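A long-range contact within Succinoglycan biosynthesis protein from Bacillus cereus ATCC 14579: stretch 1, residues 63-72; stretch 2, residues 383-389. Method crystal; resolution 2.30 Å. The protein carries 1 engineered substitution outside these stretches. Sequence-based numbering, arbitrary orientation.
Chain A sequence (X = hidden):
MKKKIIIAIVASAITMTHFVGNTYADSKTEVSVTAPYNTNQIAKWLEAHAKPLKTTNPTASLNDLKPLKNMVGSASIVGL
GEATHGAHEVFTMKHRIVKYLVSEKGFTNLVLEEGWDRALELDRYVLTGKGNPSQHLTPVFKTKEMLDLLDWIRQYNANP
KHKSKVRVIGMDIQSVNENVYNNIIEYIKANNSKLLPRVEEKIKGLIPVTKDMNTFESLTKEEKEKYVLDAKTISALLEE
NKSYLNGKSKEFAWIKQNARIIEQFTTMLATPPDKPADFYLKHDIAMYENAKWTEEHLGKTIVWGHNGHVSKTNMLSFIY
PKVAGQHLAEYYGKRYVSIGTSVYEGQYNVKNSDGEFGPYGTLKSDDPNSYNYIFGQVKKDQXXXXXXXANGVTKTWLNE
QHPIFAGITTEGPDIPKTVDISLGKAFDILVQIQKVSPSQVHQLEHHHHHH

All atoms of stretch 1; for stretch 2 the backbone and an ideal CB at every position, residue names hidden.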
# COMPACT_ATOMS: atom_id res chain seq x y z
N ASN A 63 8.66 -22.63 -4.64
CA ASN A 63 7.93 -23.57 -5.49
C ASN A 63 6.42 -23.64 -5.35
O ASN A 63 5.73 -23.85 -6.34
CB ASN A 63 8.52 -24.97 -5.34
CG ASN A 63 9.76 -25.18 -6.19
OD1 ASN A 63 10.49 -26.16 -6.02
ND2 ASN A 63 9.99 -24.26 -7.12
N ASP A 64 5.90 -23.47 -4.14
CA ASP A 64 4.46 -23.53 -3.96
C ASP A 64 3.74 -22.33 -4.56
O ASP A 64 2.52 -22.34 -4.70
CB ASP A 64 4.10 -23.68 -2.47
CG ASP A 64 4.76 -22.62 -1.60
OD1 ASP A 64 5.51 -21.77 -2.14
OD2 ASP A 64 4.52 -22.62 -0.37
N LEU A 65 4.50 -21.30 -4.94
CA LEU A 65 3.92 -20.09 -5.53
C LEU A 65 3.86 -20.12 -7.06
O LEU A 65 3.35 -19.19 -7.68
CB LEU A 65 4.71 -18.86 -5.05
CG LEU A 65 4.40 -18.42 -3.61
CD1 LEU A 65 5.30 -17.29 -3.18
CD2 LEU A 65 2.94 -18.00 -3.51
N LYS A 66 4.37 -21.19 -7.66
CA LYS A 66 4.38 -21.34 -9.11
C LYS A 66 3.02 -21.13 -9.78
O LYS A 66 2.95 -20.58 -10.88
CB LYS A 66 4.93 -22.71 -9.49
CG LYS A 66 6.39 -22.89 -9.12
CD LYS A 66 7.29 -22.75 -10.34
CE LYS A 66 7.54 -24.11 -10.97
NZ LYS A 66 8.31 -24.96 -10.03
N PRO A 67 1.92 -21.58 -9.14
CA PRO A 67 0.59 -21.40 -9.74
C PRO A 67 0.23 -19.93 -9.94
O PRO A 67 -0.71 -19.59 -10.66
CB PRO A 67 -0.34 -22.08 -8.74
CG PRO A 67 0.53 -23.20 -8.20
CD PRO A 67 1.85 -22.48 -7.98
N LEU A 68 1.00 -19.05 -9.31
CA LEU A 68 0.76 -17.62 -9.39
C LEU A 68 1.21 -17.04 -10.74
O LEU A 68 0.66 -16.05 -11.22
CB LEU A 68 1.49 -16.92 -8.25
CG LEU A 68 0.95 -15.61 -7.68
CD1 LEU A 68 -0.55 -15.73 -7.37
CD2 LEU A 68 1.73 -15.29 -6.41
N LYS A 69 2.19 -17.68 -11.37
CA LYS A 69 2.70 -17.21 -12.65
C LYS A 69 1.56 -16.88 -13.61
O LYS A 69 1.41 -15.73 -14.05
CB LYS A 69 3.62 -18.26 -13.28
CG LYS A 69 4.33 -17.79 -14.55
CD LYS A 69 5.15 -18.92 -15.17
CE LYS A 69 5.97 -18.44 -16.36
NZ LYS A 69 5.35 -18.77 -17.67
N ASN A 70 0.73 -17.88 -13.92
CA ASN A 70 -0.38 -17.67 -14.83
C ASN A 70 -1.57 -16.90 -14.26
O ASN A 70 -2.37 -16.37 -15.01
CB ASN A 70 -0.85 -19.00 -15.41
CG ASN A 70 0.16 -19.62 -16.34
OD1 ASN A 70 0.86 -18.91 -17.07
ND2 ASN A 70 0.24 -20.95 -16.34
N MSE A 71 -1.70 -16.85 -12.94
CA MSE A 71 -2.81 -16.11 -12.36
C MSE A 71 -2.58 -14.62 -12.58
O MSE A 71 -3.48 -13.89 -12.99
CB MSE A 71 -2.92 -16.38 -10.86
CG MSE A 71 -3.64 -17.65 -10.53
SE MSE A 71 -3.67 -17.89 -8.63
CE MSE A 71 -3.74 -19.84 -8.57
N VAL A 72 -1.35 -14.18 -12.31
CA VAL A 72 -0.97 -12.79 -12.48
C VAL A 72 -0.88 -12.46 -13.97
O VAL A 72 -1.26 -11.37 -14.39
CB VAL A 72 0.38 -12.51 -11.81
CG1 VAL A 72 0.83 -11.09 -12.09
CG2 VAL A 72 0.25 -12.75 -10.32
N UNK A 383 -3.09 -21.25 2.00
CA UNK A 383 -3.38 -21.57 0.61
C UNK A 383 -3.88 -20.34 -0.12
O UNK A 383 -4.27 -19.36 0.50
CB UNK A 383 -4.41 -22.70 0.52
N UNK A 384 -3.84 -20.38 -1.45
CA UNK A 384 -4.37 -19.28 -2.22
C UNK A 384 -5.26 -19.84 -3.31
O UNK A 384 -5.26 -21.05 -3.57
CB UNK A 384 -3.25 -18.42 -2.81
N UNK A 385 -6.04 -18.97 -3.93
CA UNK A 385 -6.97 -19.43 -4.95
C UNK A 385 -7.36 -18.31 -5.89
O UNK A 385 -7.39 -17.14 -5.49
CB UNK A 385 -8.22 -20.03 -4.30
N UNK A 386 -7.66 -18.66 -7.13
CA UNK A 386 -8.07 -17.68 -8.13
C UNK A 386 -9.59 -17.54 -8.05
O UNK A 386 -10.32 -18.43 -8.50
CB UNK A 386 -7.62 -18.09 -9.53
N UNK A 387 -10.06 -16.44 -7.48
CA UNK A 387 -11.49 -16.19 -7.34
C UNK A 387 -12.16 -16.00 -8.70
O UNK A 387 -13.36 -16.21 -8.85
CB UNK A 387 -11.73 -14.96 -6.46
N UNK A 388 -11.38 -15.59 -9.70
CA UNK A 388 -11.92 -15.37 -11.03
C UNK A 388 -12.30 -16.68 -11.72
O UNK A 388 -13.03 -16.67 -12.70
CB UNK A 388 -10.91 -14.61 -11.88
N UNK A 389 -11.80 -17.79 -11.19
CA UNK A 389 -12.08 -19.10 -11.78
C UNK A 389 -13.21 -19.88 -11.10
O UNK A 389 -13.49 -21.01 -11.48
CB UNK A 389 -10.81 -19.95 -11.75

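Position 383 lies in an extended strand, and its CB has nothing of stretch 1 within 5.5 Å. Stretch 1 therefore sets no preference here. The residue is Phe383, which makes no contact with stretch 1.

At position 384 the backbone is still extended and CA-to-CB points toward stretch 1. No atom of stretch 1 lies within 5.5 Å of the CB, so a small side chain would fall short. What stretch 1 offers is largely apolar: Leu65, Pro67, Leu68 and the selenomethionine Met71. A long or broad apolar side chain would suit, such as Phe, Leu or Met. The residue is Phe384, with chi1 in p. Its CE2 lies 3.5 Å from Met71 CE and 3.9 Å from Leu68 CD1. Its CZ is 3.7 Å from Pro67 CB, and its CE1 is 4.3 Å from Leu65 CD2. Met71 SE sits at the ring edge, 4.9 Å from the ring centroid. Asp64 O also meets the edge, 3.5 Å from Phe384 CE1. One ring thus touches both the 3-10 segment and the helix of stretch 1.

Position 385 points away, as strand alternation predicts. Stretch 1 cannot choose its side chain. It is Ile385.

Position 386 points toward stretch 1 again. Its ideal CB is already 4.1 Å from Met71 SE, so room in that direction is limited. A small or medium side chain would suit, apolar or polar; Met71 alone does not call for a charge. The residue is Asp386, chi1 in t. Its OD2 packs 3.5 Å from Met71 CG. Asp386 OD1 accepts a hydrogen bond from the backbone N of position 388 at 2.9 Å.

Position 387 begins a 3-10 segment and is out of reach of stretch 1. Many residues would fit. It is Leu387.

Position 388 points toward stretch 1, but across a gap. The carbonyl Met71 O is an acceptor on that side. A long donor, Arg or Lys, could reach for it; Gln is shorter. The residue is Arg388. Its NH2 donates to Met71 O at 2.7 Å, nearly straight at 172°. The side chain is also held by Asp386: NH2 forms a salt bridge with OD2 of that residue at 2.9 Å, and Arg388 NE donates to Asp386 OD1 at 3.0 Å. A water accepts from Arg388 NH1 at 2.8 Å and donates to Met71 O at 2.6 Å, adding a second link to the same carbonyl.

Position 389 is out of reach, and stretch 1 leaves the choice open. It is Lys389, whose backbone N bonds to Asp386 O at 3.1 Å.

Stretch 2 383-389: FFIDLRK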
# COMPACT_ATOMS: atom_id res chain seq x y z
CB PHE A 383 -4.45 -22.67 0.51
CG PHE A 383 -5.79 -22.26 1.05
CD1 PHE A 383 -6.08 -22.36 2.41
CD2 PHE A 383 -6.77 -21.76 0.20
CE1 PHE A 383 -7.32 -21.97 2.92
CE2 PHE A 383 -8.02 -21.37 0.69
CZ PHE A 383 -8.30 -21.48 2.05
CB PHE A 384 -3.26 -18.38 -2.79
CG PHE A 384 -2.34 -19.05 -3.76
CD1 PHE A 384 -1.37 -19.95 -3.33
CD2 PHE A 384 -2.37 -18.71 -5.11
CE1 PHE A 384 -0.44 -20.48 -4.21
CE2 PHE A 384 -1.44 -19.23 -6.01
CZ PHE A 384 -0.47 -20.13 -5.55
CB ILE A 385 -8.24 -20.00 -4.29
CG1 ILE A 385 -9.27 -20.39 -5.35
CG2 ILE A 385 -8.81 -18.99 -3.31
CD1 ILE A 385 -10.29 -21.39 -4.84
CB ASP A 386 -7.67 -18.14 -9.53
CG ASP A 386 -7.76 -17.01 -10.55
OD1 ASP A 386 -8.65 -16.15 -10.41
OD2 ASP A 386 -6.95 -17.01 -11.50
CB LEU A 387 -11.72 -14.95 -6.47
CG LEU A 387 -11.10 -14.97 -5.07
CD1 LEU A 387 -11.36 -13.65 -4.36
CD2 LEU A 387 -11.65 -16.12 -4.26
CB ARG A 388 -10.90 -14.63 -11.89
CG ARG A 388 -10.55 -13.24 -11.38
CD ARG A 388 -9.31 -12.72 -12.10
NE ARG A 388 -8.20 -13.65 -11.93
CZ ARG A 388 -6.97 -13.45 -12.41
NH1 ARG A 388 -6.70 -12.35 -13.10
NH2 ARG A 388 -6.03 -14.36 -12.21
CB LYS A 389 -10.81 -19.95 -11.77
CG LYS A 389 -9.68 -19.42 -12.64
CD LYS A 389 -9.97 -19.57 -14.13
CE LYS A 389 -8.70 -19.39 -14.95
NZ LYS A 389 -8.91 -19.68 -16.40
O HOH W 1 -4.33 -11.96 -14.48
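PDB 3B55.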